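Local coordinates for protein N-alpha-acetyltransferase 30 (PDB 6YGB) that transfers an acetyl group from acetyl-CoA to the N-terminal methionine of protein substrates, as the catalytic subunit of the yeast NatC complex, at residues K20-A25 and A85-Y90; G79-L84 and I102-M107; T119-S124 and D150-I155. All coordinates share one frame; numbering follows the deposited sequence.

In the fold
All three contacts reach one mixed sheet and the coenzyme A bound to it, yet contacts 1 and 2 are apolar, whereas contact 3 is built on backbone hydrogen bonds. Contact 2 is the deepest, its centre about 6 Å from the centre of the chain, and joins strand 76-86 to helix 95-109. Contact 1 uses the next residues of the same strand and is also buried, its centre about 12 Å from that of the chain. The two touch where Ile23 CD1 meets Met83 SD at 3.6 Å. Contact 3, partly buried and touching neither, pairs strands 114-120 and 151-157. Contacts 1 and 3 each hydrogen-bond the coenzyme, from a backbone amide and a side-chain amide respectively.

Contact 1: residues K20-A25 and A85-Y90; sequences KKLIDA and AVESTY. With COA (coenzyme A), chain D.
Two flat groups take part where Leu22 meets Glu87, and one methyl serves both. Leu22 CD1 sits over a face of the Val86-Glu87 peptide, almost straight above Glu87 N at 3.9 Å. It also approaches the Glu87 carboxylate obliquely from above its plane, 4.0 Å from OE1. The other branch, CD2, turns to the carbonyl of Ala85, and CG lies 4.1 Å from Ala85 CB. With CG trans to the backbone nitrogen (chi1 177°), the isobutyl group reaches across from the helix to span three successive residues of the partner. Ala85 CB, aimed at the helix, fits between this leucine and Ile23, whose CG1 is 4.0 Å away. The small methyl allows a close approach of helix to strand, with Ile23 and Ala85 CA atoms 5.5 Å apart.

Val86 faces the other way, toward coenzyme A. Its amide donates to the pantetheine carbonyl O9P at 3.3 Å. Such strand-like pairing with the pantetheine arm is a hallmark of the GNAT fold. Beyond Val86 comes the pyrophosphate-binding turn, where the amides of Gly92, Gly94, Ala96 and Lys97 hold the cofactor. Helix 13-26 lies on one face of the sheet, where Leu22 and Ile23 also touch Cys64 of strand 61-72 and Ile23 meets Tyr36 of helix 33-42; Ile95 and Ala96 of helix 95-109 meet Val86 on the opposite face.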
# COMPACT_ATOMS: atom_id res chain seq x y z
N LYS A 20 -11.68 -26.37 -11.26
CA LYS A 20 -10.28 -25.95 -11.16
C LYS A 20 -9.74 -25.54 -12.52
O LYS A 20 -9.03 -24.54 -12.64
CB LYS A 20 -9.44 -27.06 -10.55
CG LYS A 20 -7.94 -26.83 -10.64
CD LYS A 20 -7.18 -27.91 -9.88
CE LYS A 20 -5.69 -27.84 -10.18
NZ LYS A 20 -5.10 -26.50 -9.93
N LYS A 21 -10.05 -26.32 -13.56
CA LYS A 21 -9.60 -25.96 -14.90
C LYS A 21 -10.16 -24.61 -15.32
O LYS A 21 -9.44 -23.78 -15.87
CB LYS A 21 -10.03 -27.04 -15.90
CG LYS A 21 -9.53 -26.81 -17.31
CD LYS A 21 -8.08 -27.23 -17.45
CE LYS A 21 -7.50 -26.82 -18.79
NZ LYS A 21 -6.09 -27.28 -18.95
N LEU A 22 -11.44 -24.38 -15.04
CA LEU A 22 -12.10 -23.15 -15.48
C LEU A 22 -11.56 -21.93 -14.74
O LEU A 22 -11.39 -20.87 -15.35
CB LEU A 22 -13.61 -23.29 -15.29
CG LEU A 22 -14.48 -22.09 -15.62
CD1 LEU A 22 -14.32 -21.70 -17.08
CD2 LEU A 22 -15.94 -22.40 -15.29
N ILE A 23 -11.30 -22.05 -13.44
CA ILE A 23 -10.84 -20.90 -12.66
C ILE A 23 -9.38 -20.58 -12.95
O ILE A 23 -8.98 -19.41 -13.00
CB ILE A 23 -11.08 -21.14 -11.16
CG1 ILE A 23 -12.56 -21.11 -10.84
CG2 ILE A 23 -10.36 -20.10 -10.31
CD1 ILE A 23 -12.88 -21.48 -9.41
N ASP A 24 -8.56 -21.62 -13.15
CA ASP A 24 -7.12 -21.41 -13.31
C ASP A 24 -6.77 -20.67 -14.59
O ASP A 24 -5.72 -20.03 -14.66
CB ASP A 24 -6.39 -22.76 -13.27
CG ASP A 24 -6.19 -23.28 -11.86
OD1 ASP A 24 -6.23 -22.47 -10.91
OD2 ASP A 24 -5.99 -24.50 -11.71
N ALA A 25 -7.62 -20.74 -15.61
CA ALA A 25 -7.28 -20.13 -16.89
C ALA A 25 -7.13 -18.62 -16.78
O ALA A 25 -6.25 -18.03 -17.42
CB ALA A 25 -8.33 -20.50 -17.94
N ALA A 85 -15.60 -17.31 -12.21
CA ALA A 85 -15.10 -17.49 -13.56
C ALA A 85 -16.24 -17.88 -14.50
O ALA A 85 -17.10 -18.68 -14.14
CB ALA A 85 -13.99 -18.55 -13.62
N VAL A 86 -16.22 -17.31 -15.70
CA VAL A 86 -17.15 -17.67 -16.76
C VAL A 86 -16.34 -17.92 -18.02
O VAL A 86 -15.43 -17.14 -18.34
CB VAL A 86 -18.21 -16.57 -17.00
CG1 VAL A 86 -18.92 -16.78 -18.33
CG2 VAL A 86 -19.23 -16.56 -15.87
N GLU A 87 -16.65 -19.01 -18.72
CA GLU A 87 -15.89 -19.38 -19.91
C GLU A 87 -15.95 -18.27 -20.95
O GLU A 87 -16.94 -17.55 -21.07
CB GLU A 87 -16.42 -20.69 -20.49
CG GLU A 87 -15.51 -21.32 -21.54
CD GLU A 87 -15.41 -22.83 -21.39
OE1 GLU A 87 -15.89 -23.36 -20.37
OE2 GLU A 87 -14.84 -23.48 -22.29
N SER A 88 -14.86 -18.14 -21.71
CA SER A 88 -14.71 -17.02 -22.63
C SER A 88 -15.81 -17.00 -23.69
O SER A 88 -16.26 -15.92 -24.11
CB SER A 88 -13.34 -17.07 -23.30
OG SER A 88 -13.17 -18.29 -24.00
N THR A 89 -16.25 -18.17 -24.13
CA THR A 89 -17.30 -18.22 -25.15
C THR A 89 -18.65 -17.78 -24.60
O THR A 89 -19.51 -17.33 -25.36
CB THR A 89 -17.41 -19.64 -25.73
OG1 THR A 89 -17.33 -20.60 -24.67
CG2 THR A 89 -16.28 -19.89 -26.71
N TYR A 90 -18.85 -17.89 -23.29
CA TYR A 90 -20.15 -17.62 -22.68
C TYR A 90 -20.23 -16.27 -21.98
O TYR A 90 -21.21 -16.01 -21.28
CB TYR A 90 -20.51 -18.74 -21.69
CG TYR A 90 -20.86 -20.04 -22.37
CD1 TYR A 90 -19.88 -20.89 -22.85
CD2 TYR A 90 -22.19 -20.42 -22.53
CE1 TYR A 90 -20.20 -22.09 -23.47
CE2 TYR A 90 -22.52 -21.61 -23.15
CZ TYR A 90 -21.53 -22.44 -23.62
OH TYR A 90 -21.86 -23.62 -24.23
N1A COA D . -17.62 -4.03 -18.95
C2A COA D . -18.28 -3.42 -17.94
N3A COA D . -19.17 -4.13 -17.17
C4A COA D . -19.40 -5.42 -17.42
C5A COA D . -18.75 -6.03 -18.42
C6A COA D . -17.84 -5.31 -19.19
N6A COA D . -16.91 -5.46 -20.34
N7A COA D . -19.13 -7.32 -18.47
C8A COA D . -20.03 -7.53 -17.50
N9A COA D . -20.18 -6.36 -16.86
C1B COA D . -20.88 -5.89 -15.85
C2B COA D . -22.06 -5.04 -16.34
O2B COA D . -22.60 -4.28 -15.21
C3B COA D . -22.94 -5.97 -16.72
O3B COA D . -24.25 -5.39 -16.90
P3B COA D . -24.59 -4.56 -18.27
O7A COA D . -25.25 -5.49 -19.27
O8A COA D . -25.53 -3.43 -17.95
O9A COA D . -23.34 -3.99 -18.89
C4B COA D . -22.88 -7.04 -15.49
O4B COA D . -21.62 -7.09 -15.12
C5B COA D . -23.36 -8.42 -15.90
O5B COA D . -22.29 -9.10 -16.61
P1A COA D . -22.35 -10.78 -16.86
O1A COA D . -22.81 -11.06 -18.29
O2A COA D . -23.29 -11.41 -15.88
O3A COA D . -20.83 -11.42 -16.63
P2A COA D . -20.08 -12.55 -17.59
O4A COA D . -20.71 -13.92 -17.41
O5A COA D . -20.16 -12.14 -19.03
O6A COA D . -18.48 -12.58 -17.10
CBP COA D . -16.78 -11.81 -15.47
CCP COA D . -18.07 -11.50 -16.31
CDP COA D . -16.32 -10.48 -14.76
CEP COA D . -17.08 -12.89 -14.38
CAP COA D . -15.66 -12.32 -16.41
OAP COA D . -14.97 -11.26 -16.94
C9P COA D . -14.70 -13.23 -15.65
O9P COA D . -14.69 -14.40 -15.87
N8P COA D . -13.79 -12.67 -14.65
C7P COA D . -12.87 -13.56 -13.92
C6P COA D . -11.94 -12.74 -13.00
C5P COA D . -12.74 -11.78 -12.15
O5P COA D . -13.04 -10.74 -12.60
N4P COA D . -13.13 -12.14 -10.77
C3P COA D . -13.92 -11.17 -9.94
C2P COA D . -13.27 -10.99 -8.53
S1P COA D . -14.13 -12.01 -7.26

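Contact 2: residues G79-L84 and I102-M107; sequences GYIGML and IAIDKM. With COA (coenzyme A), chain D.
Strand 79-84 and helix 102-107 run nearly antiparallel, the axes of these segments 9.6 Å apart at 154°, and come closest where Gly79 meets Met107. The methionine does most of the work. Its sulfur settles against the bare backbone of the glycine, 3.7 Å from Gly79 CA, and lies 3.9 Å from the amide nitrogen of Tyr80. A turn about the CG-SD bond (chi3 -87°) carries the terminal methyl along the strand to Ile81, so that CE is 4.2 Å from Ile81 CG1. These two side chains pass at a slant. Ile81 ends in CD1, which reaches Ile104 CG1 at 4.4 Å, a looser touch about one turn before Met107.

Helix 95-109 is the connection of a beta-alpha-beta unit between strands 76-86 and 114-120, and Ile115 of the latter also packs on both Ile81 and Met107. Farther along the strand, Gly82 and Met83 both face Val66 in a classic beta bulge, a feature known from this strand in other GNAT enzymes. Past the bulge, Leu84 borders the cofactor: its carbonyl oxygen is 3.3 Å from C7P of coenzyme A and its CD2 3.9 Å from the methyl CEP. Phe578 of the neighbouring N-alpha-acetyltransferase 35 subunit packs on Ile104.

The chemistry across the interface is dispersion between methyls, methylenes and one sulfur, so the contact depends on fit of shape and gives little directional preference.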
# COMPACT_ATOMS: atom_id res chain seq x y z
N GLY A 79 -19.86 -13.30 4.71
CA GLY A 79 -19.72 -14.08 3.50
C GLY A 79 -18.58 -13.56 2.65
O GLY A 79 -18.27 -12.37 2.66
N TYR A 80 -17.94 -14.47 1.92
CA TYR A 80 -16.76 -14.12 1.14
C TYR A 80 -16.81 -14.80 -0.22
O TYR A 80 -17.04 -16.01 -0.30
CB TYR A 80 -15.47 -14.52 1.88
CG TYR A 80 -14.21 -14.23 1.11
CD1 TYR A 80 -13.77 -12.93 0.92
CD2 TYR A 80 -13.45 -15.26 0.56
CE1 TYR A 80 -12.62 -12.65 0.22
CE2 TYR A 80 -12.29 -14.99 -0.15
CZ TYR A 80 -11.88 -13.68 -0.32
OH TYR A 80 -10.73 -13.41 -1.02
N ILE A 81 -16.60 -14.02 -1.27
CA ILE A 81 -16.54 -14.54 -2.64
C ILE A 81 -15.07 -14.60 -3.03
O ILE A 81 -14.43 -13.57 -3.23
CB ILE A 81 -17.35 -13.67 -3.60
CG1 ILE A 81 -18.80 -13.58 -3.15
CG2 ILE A 81 -17.29 -14.24 -5.01
CD1 ILE A 81 -19.67 -12.70 -4.02
N GLY A 82 -14.54 -15.82 -3.15
CA GLY A 82 -13.13 -15.99 -3.45
C GLY A 82 -12.82 -16.21 -4.92
O GLY A 82 -11.76 -15.81 -5.40
N MET A 83 -13.74 -16.84 -5.64
CA MET A 83 -13.50 -17.23 -7.03
C MET A 83 -14.75 -17.03 -7.87
O MET A 83 -15.85 -17.41 -7.45
CB MET A 83 -13.02 -18.68 -7.11
CG MET A 83 -11.59 -18.89 -6.66
SD MET A 83 -11.16 -20.62 -6.35
CE MET A 83 -11.43 -20.70 -4.59
N LEU A 84 -14.58 -16.45 -9.05
CA LEU A 84 -15.66 -16.27 -10.01
C LEU A 84 -15.08 -16.38 -11.41
O LEU A 84 -14.17 -15.63 -11.76
CB LEU A 84 -16.36 -14.93 -9.82
CG LEU A 84 -17.43 -14.59 -10.87
CD1 LEU A 84 -18.56 -15.61 -10.83
CD2 LEU A 84 -17.97 -13.18 -10.64
N ILE A 102 -27.18 -16.06 -7.03
CA ILE A 102 -27.56 -17.29 -6.35
C ILE A 102 -26.67 -17.55 -5.15
O ILE A 102 -27.13 -18.06 -4.12
CB ILE A 102 -27.57 -18.48 -7.34
CG1 ILE A 102 -27.94 -19.78 -6.62
CG2 ILE A 102 -26.23 -18.66 -8.02
CD1 ILE A 102 -28.14 -20.94 -7.56
N ALA A 103 -25.39 -17.18 -5.23
CA ALA A 103 -24.49 -17.38 -4.09
C ALA A 103 -24.84 -16.45 -2.94
O ALA A 103 -24.92 -16.88 -1.78
CB ALA A 103 -23.04 -17.19 -4.52
N ILE A 104 -25.03 -15.16 -3.23
CA ILE A 104 -25.39 -14.20 -2.19
C ILE A 104 -26.73 -14.57 -1.57
O ILE A 104 -26.92 -14.47 -0.35
CB ILE A 104 -25.41 -12.77 -2.75
CG1 ILE A 104 -24.00 -12.33 -3.14
CG2 ILE A 104 -26.00 -11.80 -1.74
CD1 ILE A 104 -23.95 -10.92 -3.67
N ASP A 105 -27.67 -15.02 -2.39
CA ASP A 105 -28.95 -15.47 -1.87
C ASP A 105 -28.77 -16.63 -0.90
O ASP A 105 -29.46 -16.72 0.12
CB ASP A 105 -29.88 -15.86 -3.02
CG ASP A 105 -31.25 -16.27 -2.55
OD1 ASP A 105 -31.38 -17.40 -2.03
OD2 ASP A 105 -32.19 -15.47 -2.68
N LYS A 106 -27.82 -17.53 -1.19
CA LYS A 106 -27.57 -18.66 -0.31
C LYS A 106 -26.94 -18.21 1.01
O LYS A 106 -27.35 -18.66 2.08
CB LYS A 106 -26.66 -19.68 -1.01
CG LYS A 106 -26.22 -20.84 -0.13
CD LYS A 106 -27.42 -21.66 0.34
CE LYS A 106 -26.99 -22.78 1.28
NZ LYS A 106 -28.16 -23.60 1.72
N MET A 107 -25.96 -17.32 0.94
CA MET A 107 -25.33 -16.81 2.16
C MET A 107 -26.31 -15.98 2.99
O MET A 107 -26.23 -16.00 4.22
CB MET A 107 -24.08 -16.01 1.79
CG MET A 107 -22.98 -16.89 1.19
SD MET A 107 -21.40 -16.07 0.90
CE MET A 107 -21.67 -15.38 -0.73
N1A COA D . -17.62 -4.03 -18.95
C2A COA D . -18.28 -3.42 -17.94
N3A COA D . -19.17 -4.13 -17.17
C4A COA D . -19.40 -5.42 -17.42
C5A COA D . -18.75 -6.03 -18.42
C6A COA D . -17.84 -5.31 -19.19
N6A COA D . -16.91 -5.46 -20.34
N7A COA D . -19.13 -7.32 -18.47
C8A COA D . -20.03 -7.53 -17.50
N9A COA D . -20.18 -6.36 -16.86
C1B COA D . -20.88 -5.89 -15.85
C2B COA D . -22.06 -5.04 -16.34
O2B COA D . -22.60 -4.28 -15.21
C3B COA D . -22.94 -5.97 -16.72
O3B COA D . -24.25 -5.39 -16.90
P3B COA D . -24.59 -4.56 -18.27
O7A COA D . -25.25 -5.49 -19.27
O8A COA D . -25.53 -3.43 -17.95
O9A COA D . -23.34 -3.99 -18.89
C4B COA D . -22.88 -7.04 -15.49
O4B COA D . -21.62 -7.09 -15.12
C5B COA D . -23.36 -8.42 -15.90
O5B COA D . -22.29 -9.10 -16.61
P1A COA D . -22.35 -10.78 -16.86
O1A COA D . -22.81 -11.06 -18.29
O2A COA D . -23.29 -11.41 -15.88
O3A COA D . -20.83 -11.42 -16.63
P2A COA D . -20.08 -12.55 -17.59
O4A COA D . -20.71 -13.92 -17.41
O5A COA D . -20.16 -12.14 -19.03
O6A COA D . -18.48 -12.58 -17.10
CBP COA D . -16.78 -11.81 -15.47
CCP COA D . -18.07 -11.50 -16.31
CDP COA D . -16.32 -10.48 -14.76
CEP COA D . -17.08 -12.89 -14.38
CAP COA D . -15.66 -12.32 -16.41
OAP COA D . -14.97 -11.26 -16.94
C9P COA D . -14.70 -13.23 -15.65
O9P COA D . -14.69 -14.40 -15.87
N8P COA D . -13.79 -12.67 -14.65
C7P COA D . -12.87 -13.56 -13.92
C6P COA D . -11.94 -12.74 -13.00
C5P COA D . -12.74 -11.78 -12.15
O5P COA D . -13.04 -10.74 -12.60
N4P COA D . -13.13 -12.14 -10.77
C3P COA D . -13.92 -11.17 -9.94
C2P COA D . -13.27 -10.99 -8.53
S1P COA D . -14.13 -12.01 -7.26

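Contact 3: residues T119-S124 and D150-I155; sequences TEVENS and DAFKLI. With COA (coenzyme A), chain D.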
# COMPACT_ATOMS: atom_id res chain seq x y z
N THR A 119 -11.11 -7.10 -5.51
CA THR A 119 -10.98 -7.13 -6.96
C THR A 119 -10.03 -6.02 -7.39
O THR A 119 -9.72 -5.11 -6.62
CB THR A 119 -12.34 -6.97 -7.64
OG1 THR A 119 -12.17 -7.03 -9.06
CG2 THR A 119 -12.98 -5.65 -7.27
N GLU A 120 -9.56 -6.13 -8.63
CA GLU A 120 -8.64 -5.14 -9.16
C GLU A 120 -9.36 -3.82 -9.39
O GLU A 120 -10.53 -3.78 -9.75
CB GLU A 120 -8.03 -5.63 -10.47
CG GLU A 120 -7.43 -7.03 -10.42
CD GLU A 120 -8.40 -8.11 -10.85
OE1 GLU A 120 -9.60 -8.00 -10.53
OE2 GLU A 120 -7.97 -9.07 -11.53
N VAL A 121 -8.63 -2.72 -9.17
CA VAL A 121 -9.20 -1.41 -9.45
C VAL A 121 -9.42 -1.21 -10.94
O VAL A 121 -10.25 -0.39 -11.34
CB VAL A 121 -8.32 -0.28 -8.89
CG1 VAL A 121 -8.19 -0.39 -7.38
CG2 VAL A 121 -6.95 -0.30 -9.55
N GLU A 122 -8.70 -1.96 -11.78
CA GLU A 122 -8.84 -1.87 -13.23
C GLU A 122 -9.87 -2.84 -13.79
O GLU A 122 -10.13 -2.81 -15.00
CB GLU A 122 -7.49 -2.11 -13.91
CG GLU A 122 -6.31 -1.39 -13.27
CD GLU A 122 -6.41 0.13 -13.36
OE1 GLU A 122 -7.21 0.64 -14.18
OE2 GLU A 122 -5.67 0.81 -12.61
N ASN A 123 -10.45 -3.70 -12.96
CA ASN A 123 -11.46 -4.66 -13.40
C ASN A 123 -12.81 -3.96 -13.44
O ASN A 123 -13.64 -4.09 -12.54
CB ASN A 123 -11.47 -5.88 -12.49
CG ASN A 123 -12.19 -7.07 -13.11
OD1 ASN A 123 -13.00 -6.91 -14.01
ND2 ASN A 123 -11.88 -8.26 -12.61
N SER A 124 -13.02 -3.20 -14.52
CA SER A 124 -14.26 -2.45 -14.68
C SER A 124 -15.47 -3.37 -14.72
O SER A 124 -16.53 -3.05 -14.18
CB SER A 124 -14.20 -1.62 -15.96
OG SER A 124 -13.00 -0.88 -16.04
N ASP A 150 -3.58 -1.91 -7.87
CA ASP A 150 -4.21 -1.89 -6.56
C ASP A 150 -5.49 -2.73 -6.57
O ASP A 150 -5.97 -3.20 -7.60
CB ASP A 150 -4.55 -0.46 -6.14
CG ASP A 150 -3.33 0.41 -5.99
OD1 ASP A 150 -2.20 -0.11 -6.12
OD2 ASP A 150 -3.49 1.63 -5.75
N ALA A 151 -6.05 -2.90 -5.38
CA ALA A 151 -7.31 -3.60 -5.21
C ALA A 151 -8.31 -2.69 -4.53
O ALA A 151 -7.94 -1.75 -3.82
CB ALA A 151 -7.14 -4.87 -4.37
N PHE A 152 -9.58 -2.98 -4.76
CA PHE A 152 -10.67 -2.44 -3.96
C PHE A 152 -11.24 -3.56 -3.12
O PHE A 152 -11.34 -4.70 -3.58
CB PHE A 152 -11.78 -1.84 -4.83
CG PHE A 152 -11.49 -0.48 -5.36
CD1 PHE A 152 -10.94 0.50 -4.54
CD2 PHE A 152 -11.77 -0.17 -6.68
CE1 PHE A 152 -10.67 1.76 -5.04
CE2 PHE A 152 -11.50 1.10 -7.18
CZ PHE A 152 -10.95 2.06 -6.36
N LYS A 153 -11.58 -3.24 -1.88
CA LYS A 153 -12.32 -4.14 -1.02
C LYS A 153 -13.78 -3.72 -1.08
O LYS A 153 -14.11 -2.57 -0.78
CB LYS A 153 -11.78 -4.08 0.41
CG LYS A 153 -12.38 -5.08 1.39
CD LYS A 153 -11.69 -4.97 2.74
CE LYS A 153 -12.05 -6.13 3.65
NZ LYS A 153 -11.17 -6.18 4.84
N LEU A 154 -14.64 -4.64 -1.50
CA LEU A 154 -16.06 -4.37 -1.68
C LEU A 154 -16.87 -5.11 -0.62
O LEU A 154 -16.64 -6.30 -0.38
CB LEU A 154 -16.52 -4.80 -3.08
CG LEU A 154 -15.75 -4.20 -4.26
CD1 LEU A 154 -16.31 -4.68 -5.61
CD2 LEU A 154 -15.77 -2.69 -4.18
N ILE A 155 -17.82 -4.41 -0.01
CA ILE A 155 -18.68 -4.99 1.02
C ILE A 155 -20.13 -4.66 0.70
O ILE A 155 -20.45 -3.53 0.33
CB ILE A 155 -18.29 -4.51 2.43
CG1 ILE A 155 -16.99 -5.19 2.85
CG2 ILE A 155 -19.38 -4.83 3.44
CD1 ILE A 155 -16.09 -4.32 3.66
N1A COA D . -17.62 -4.03 -18.95
C2A COA D . -18.28 -3.42 -17.94
N3A COA D . -19.17 -4.13 -17.17
C4A COA D . -19.40 -5.42 -17.42
C5A COA D . -18.75 -6.03 -18.42
C6A COA D . -17.84 -5.31 -19.19
N6A COA D . -16.91 -5.46 -20.34
N7A COA D . -19.13 -7.32 -18.47
C8A COA D . -20.03 -7.53 -17.50
N9A COA D . -20.18 -6.36 -16.86
C1B COA D . -20.88 -5.89 -15.85
C2B COA D . -22.06 -5.04 -16.34
O2B COA D . -22.60 -4.28 -15.21
C3B COA D . -22.94 -5.97 -16.72
O3B COA D . -24.25 -5.39 -16.90
P3B COA D . -24.59 -4.56 -18.27
O7A COA D . -25.25 -5.49 -19.27
O8A COA D . -25.53 -3.43 -17.95
O9A COA D . -23.34 -3.99 -18.89
C4B COA D . -22.88 -7.04 -15.49
O4B COA D . -21.62 -7.09 -15.12
C5B COA D . -23.36 -8.42 -15.90
O5B COA D . -22.29 -9.10 -16.61
P1A COA D . -22.35 -10.78 -16.86
O1A COA D . -22.81 -11.06 -18.29
O2A COA D . -23.29 -11.41 -15.88
O3A COA D . -20.83 -11.42 -16.63
P2A COA D . -20.08 -12.55 -17.59
O4A COA D . -20.71 -13.92 -17.41
O5A COA D . -20.16 -12.14 -19.03
O6A COA D . -18.48 -12.58 -17.10
CBP COA D . -16.78 -11.81 -15.47
CCP COA D . -18.07 -11.50 -16.31
CDP COA D . -16.32 -10.48 -14.76
CEP COA D . -17.08 -12.89 -14.38
CAP COA D . -15.66 -12.32 -16.41
OAP COA D . -14.97 -11.26 -16.94
C9P COA D . -14.70 -13.23 -15.65
O9P COA D . -14.69 -14.40 -15.87
N8P COA D . -13.79 -12.67 -14.65
C7P COA D . -12.87 -13.56 -13.92
C6P COA D . -11.94 -12.74 -13.00
C5P COA D . -12.74 -11.78 -12.15
O5P COA D . -13.04 -10.74 -12.60
N4P COA D . -13.13 -12.14 -10.77
C3P COA D . -13.92 -11.17 -9.94
C2P COA D . -13.27 -10.99 -8.53
S1P COA D . -14.13 -12.01 -7.26
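From CB outward, Val121 packs against residues 150-152. CB itself lies 3.9 Å from Phe152 CE2. CG1, beside the backbone nitrogen (chi1 -61°) and opposite the carbonyl carbon, stands over the middle of the Phe152 ring, 3.6 Å from its centroid and only 10° off the normal, a CH-pi contact over the face. Both methyls, CG1 and CG2, also lie 3.6 Å from Asp150 O. That oxygen accepts the Val121 amide at 3.1 Å, from above the carbonyl plane, so the residue is held by main chain and side chain together.

Next inward, Glu120 and Ala151 form a non-hydrogen-bonded antiparallel pair, then Thr119 and Phe152 a hydrogen-bonded one, with Phe152 N reaching Thr119 O at 2.8 Å and Thr119 N returning to Phe152 O at 3.1 Å. This is the end of strand 114-120 in the GNAT sheet, beside the bound cofactor, and the chain leaves it by a type I turn from Glu120 to Asn123. Asn123 is the N-cap of helix 124-131, its OD1 accepting from Ala126 N.

The amide nitrogen of the same side chain serves two acceptors. ND2 donates to O5P of coenzyme A at 2.7 Å, and to Glu120 OE1 at 3.1 Å with an angle of 164°. The bond to OE1, which lies in the Asn123 amide plane, helps fix the amide's rotation, while Thr119 OG1, also donating to OE1, steadies the carboxylate. On the outer flank, Asp150 is bound by Arg140 and by the backbone of Arg143, and Leu457 of the N-alpha-acetyltransferase 35 subunit packs on Phe152.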